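Cellulase CEL9M (Clostridium cellulolyticum, PDB 1IA7) probably hydrolyses internal beta-1,4-glucosidic linkages in cellulose and related beta-glucans, as a family 9 endoglucanase. Local coordinates at residues Cys359-His364 against Ala378-His383. Sequence-based numbering, arbitrary orientation.
With BGC (beta-D-glucopyranose), chain B.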
loop_
_atom_site.group_PDB
_atom_site.type_symbol
_atom_site.label_atom_id
_atom_site.label_comp_id
_atom_site.label_asym_id
_atom_site.label_seq_id
_atom_site.Cartn_x
_atom_site.Cartn_y
_atom_site.Cartn_z
ATOM N N CYS A 359 -8.701 -6.277 17.767
ATOM C CA CYS A 359 -9.265 -4.947 17.978
ATOM C C CYS A 359 -10.772 -4.951 17.741
ATOM O O CYS A 359 -11.233 -5.412 16.704
ATOM C CB CYS A 359 -8.593 -3.947 17.032
ATOM S SG CYS A 359 -9.285 -2.274 17.072
ATOM N N ILE A 360 -11.539 -4.441 18.702
ATOM C CA ILE A 360 -12.992 -4.400 18.556
ATOM C C ILE A 360 -13.511 -2.997 18.261
ATOM O O ILE A 360 -14.690 -2.822 17.940
ATOM C CB ILE A 360 -13.715 -4.932 19.819
ATOM C CG1 ILE A 360 -13.387 -4.051 21.023
ATOM C CG2 ILE A 360 -13.308 -6.373 20.089
ATOM C CD1 ILE A 360 -14.148 -4.440 22.277
ATOM N N HIS A 361 -12.629 -2.007 18.361
ATOM C CA HIS A 361 -12.983 -0.608 18.102
ATOM C C HIS A 361 -12.166 -0.032 16.943
ATOM O O HIS A 361 -11.459 0.964 17.104
ATOM C CB HIS A 361 -12.729 0.246 19.353
ATOM C CG HIS A 361 -13.632 -0.070 20.503
ATOM N ND1 HIS A 361 -14.943 0.352 20.559
ATOM C CD2 HIS A 361 -13.415 -0.771 21.640
ATOM C CE1 HIS A 361 -15.494 -0.075 21.682
ATOM N NE2 HIS A 361 -14.587 -0.759 22.356
ATOM N N PRO A 362 -12.249 -0.648 15.754
ATOM C CA PRO A 362 -11.474 -0.116 14.629
ATOM C C PRO A 362 -11.966 1.261 14.179
ATOM O O PRO A 362 -13.165 1.537 14.199
ATOM C CB PRO A 362 -11.660 -1.180 13.552
ATOM C CG PRO A 362 -13.047 -1.698 13.838
ATOM C CD PRO A 362 -13.034 -1.829 15.346
ATOM N N HIS A 363 -11.036 2.131 13.796
ATOM C CA HIS A 363 -11.414 3.457 13.319
ATOM C C HIS A 363 -11.744 3.289 11.839
ATOM O O HIS A 363 -10.958 3.645 10.965
ATOM C CB HIS A 363 -10.264 4.454 13.495
ATOM C CG HIS A 363 -10.647 5.871 13.192
ATOM N ND1 HIS A 363 -11.445 6.621 14.029
ATOM C CD2 HIS A 363 -10.379 6.658 12.124
ATOM C CE1 HIS A 363 -11.654 7.809 13.489
ATOM N NE2 HIS A 363 -11.019 7.856 12.332
ATOM N N HIS A 364 -12.918 2.729 11.571
ATOM C CA HIS A 364 -13.359 2.476 10.204
ATOM C C HIS A 364 -14.864 2.711 10.162
ATOM O O HIS A 364 -15.631 1.998 10.804
ATOM C CB HIS A 364 -13.004 1.030 9.833
ATOM C CG HIS A 364 -13.163 0.706 8.380
ATOM N ND1 HIS A 364 -14.369 0.340 7.825
ATOM C CD2 HIS A 364 -12.256 0.648 7.374
ATOM C CE1 HIS A 364 -14.200 0.065 6.543
ATOM N NE2 HIS A 364 -12.926 0.244 6.243
ATOM N N ALA A 378 -18.697 5.130 19.443
ATOM C CA ALA A 378 -17.756 4.670 20.457
ATOM C C ALA A 378 -18.001 3.208 20.813
ATOM O O ALA A 378 -17.151 2.556 21.422
ATOM C CB ALA A 378 -17.870 5.540 21.707
ATOM N N LYS A 379 -19.165 2.697 20.428
ATOM C CA LYS A 379 -19.520 1.308 20.701
ATOM C C LYS A 379 -18.678 0.375 19.837
ATOM O O LYS A 379 -18.103 0.797 18.834
ATOM C CB LYS A 379 -21.005 1.084 20.399
ATOM C CG LYS A 379 -21.936 1.957 21.218
ATOM C CD LYS A 379 -23.349 1.958 20.653
ATOM C CE LYS A 379 -23.954 0.566 20.630
ATOM N NZ LYS A 379 -25.382 0.606 20.200
ATOM N N PRO A 380 -18.587 -0.909 20.219
ATOM C CA PRO A 380 -17.802 -1.871 19.440
ATOM C C PRO A 380 -18.330 -1.946 18.007
ATOM O O PRO A 380 -19.544 -1.944 17.785
ATOM C CB PRO A 380 -18.011 -3.178 20.199
ATOM C CG PRO A 380 -18.175 -2.720 21.614
ATOM C CD PRO A 380 -19.097 -1.529 21.455
ATOM N N ALA A 381 -17.418 -2.005 17.041
ATOM C CA ALA A 381 -17.795 -2.079 15.634
ATOM C C ALA A 381 -18.872 -3.136 15.410
ATOM O O ALA A 381 -18.791 -4.245 15.936
ATOM C CB ALA A 381 -16.572 -2.388 14.784
ATOM N N LYS A 382 -19.873 -2.783 14.617
ATOM C CA LYS A 382 -20.983 -3.682 14.323
ATOM C C LYS A 382 -20.587 -4.843 13.409
ATOM O O LYS A 382 -21.150 -5.935 13.501
ATOM C CB LYS A 382 -22.123 -2.877 13.684
ATOM C CG LYS A 382 -23.442 -3.619 13.553
ATOM C CD LYS A 382 -24.531 -2.704 12.993
ATOM C CE LYS A 382 -24.786 -1.514 13.908
ATOM N NZ LYS A 382 -25.757 -0.544 13.320
ATOM N N HIS A 383 -19.612 -4.609 12.536
ATOM C CA HIS A 383 -19.172 -5.633 11.593
ATOM C C HIS A 383 -17.707 -6.031 11.764
ATOM O O HIS A 383 -16.898 -5.259 12.276
ATOM C CB HIS A 383 -19.409 -5.140 10.164
ATOM C CG HIS A 383 -20.803 -4.654 9.917
ATOM N ND1 HIS A 383 -21.907 -5.475 10.018
ATOM C CD2 HIS A 383 -21.277 -3.428 9.589
ATOM C CE1 HIS A 383 -22.998 -4.776 9.762
ATOM N NE2 HIS A 383 -22.644 -3.530 9.499
HETATM C C2 BGC B . -10.639 10.681 10.526
HETATM C C3 BGC B . -9.445 9.762 10.253
HETATM C C4 BGC B . -8.131 10.547 10.325
HETATM C C5 BGC B . -8.051 11.319 11.647
HETATM C C6 BGC B . -6.811 12.193 11.735
HETATM C C1 BGC B . -10.435 11.456 11.834
HETATM O O2 BGC B . -11.820 9.901 10.618
HETATM O O3 BGC B . -9.585 9.169 8.969
HETATM O O4 BGC B . -7.033 9.649 10.237
HETATM O O5 BGC B . -9.199 12.185 11.787
HETATM O O6 BGC B . -6.791 13.167 10.703
HETATM O O HOH W 1 -15.849 1.975 18.451
#
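Turned with CG beside its backbone N and anti to the carbonyl carbon (chi1 -67°), the His361 side chain reaches the chain at 378-380, its imidazole lying side by side with the ring of Pro380. Its CE1 comes 3.8 Å from Pro380 CG and also approaches the carbonyl of Ala378, which sits oblique to the ring. The nearby ND1 has too poor an angle to bond that oxygen; its partner is a water in the plane of the imidazole, 2.8 Å from ND1. The same water donates to Lys379 O at 2.6 Å, so histidine and loop backbone are joined through solvent.

At Ile360, just before His361, the link is direct. Ala381 N gives its hydrogen to Ile360 O at 3.0 Å, with an N-H...O angle of 155°. Pro380 CA brushes the same oxygen with a CA-H...O contact, while the methyl CB of Ala381 packs on Pro362 CD at 3.6 Å.

The two loops flank the short helix 365-368, and the first runs on into the substrate cleft. There His363, CG anti to its backbone N (chi1 -172°), shares a hydrogen bond of 2.8 Å between NE2 and O2 of the bound glucose, which Glu410 and Arg365 also bond; its ND1 bonds Ala403 O, which helps fix the imidazole's rotation. Asp401, a predicted active-site residue, accepts hydrogen bonds from the backbone N of both Ile360 and His361. The contact thus illustrates how a few backbone and water-mediated bonds, with little apolar packing, can tie a surface loop to a segment whose neighbours include the predicted catalytic aspartate and the sugar.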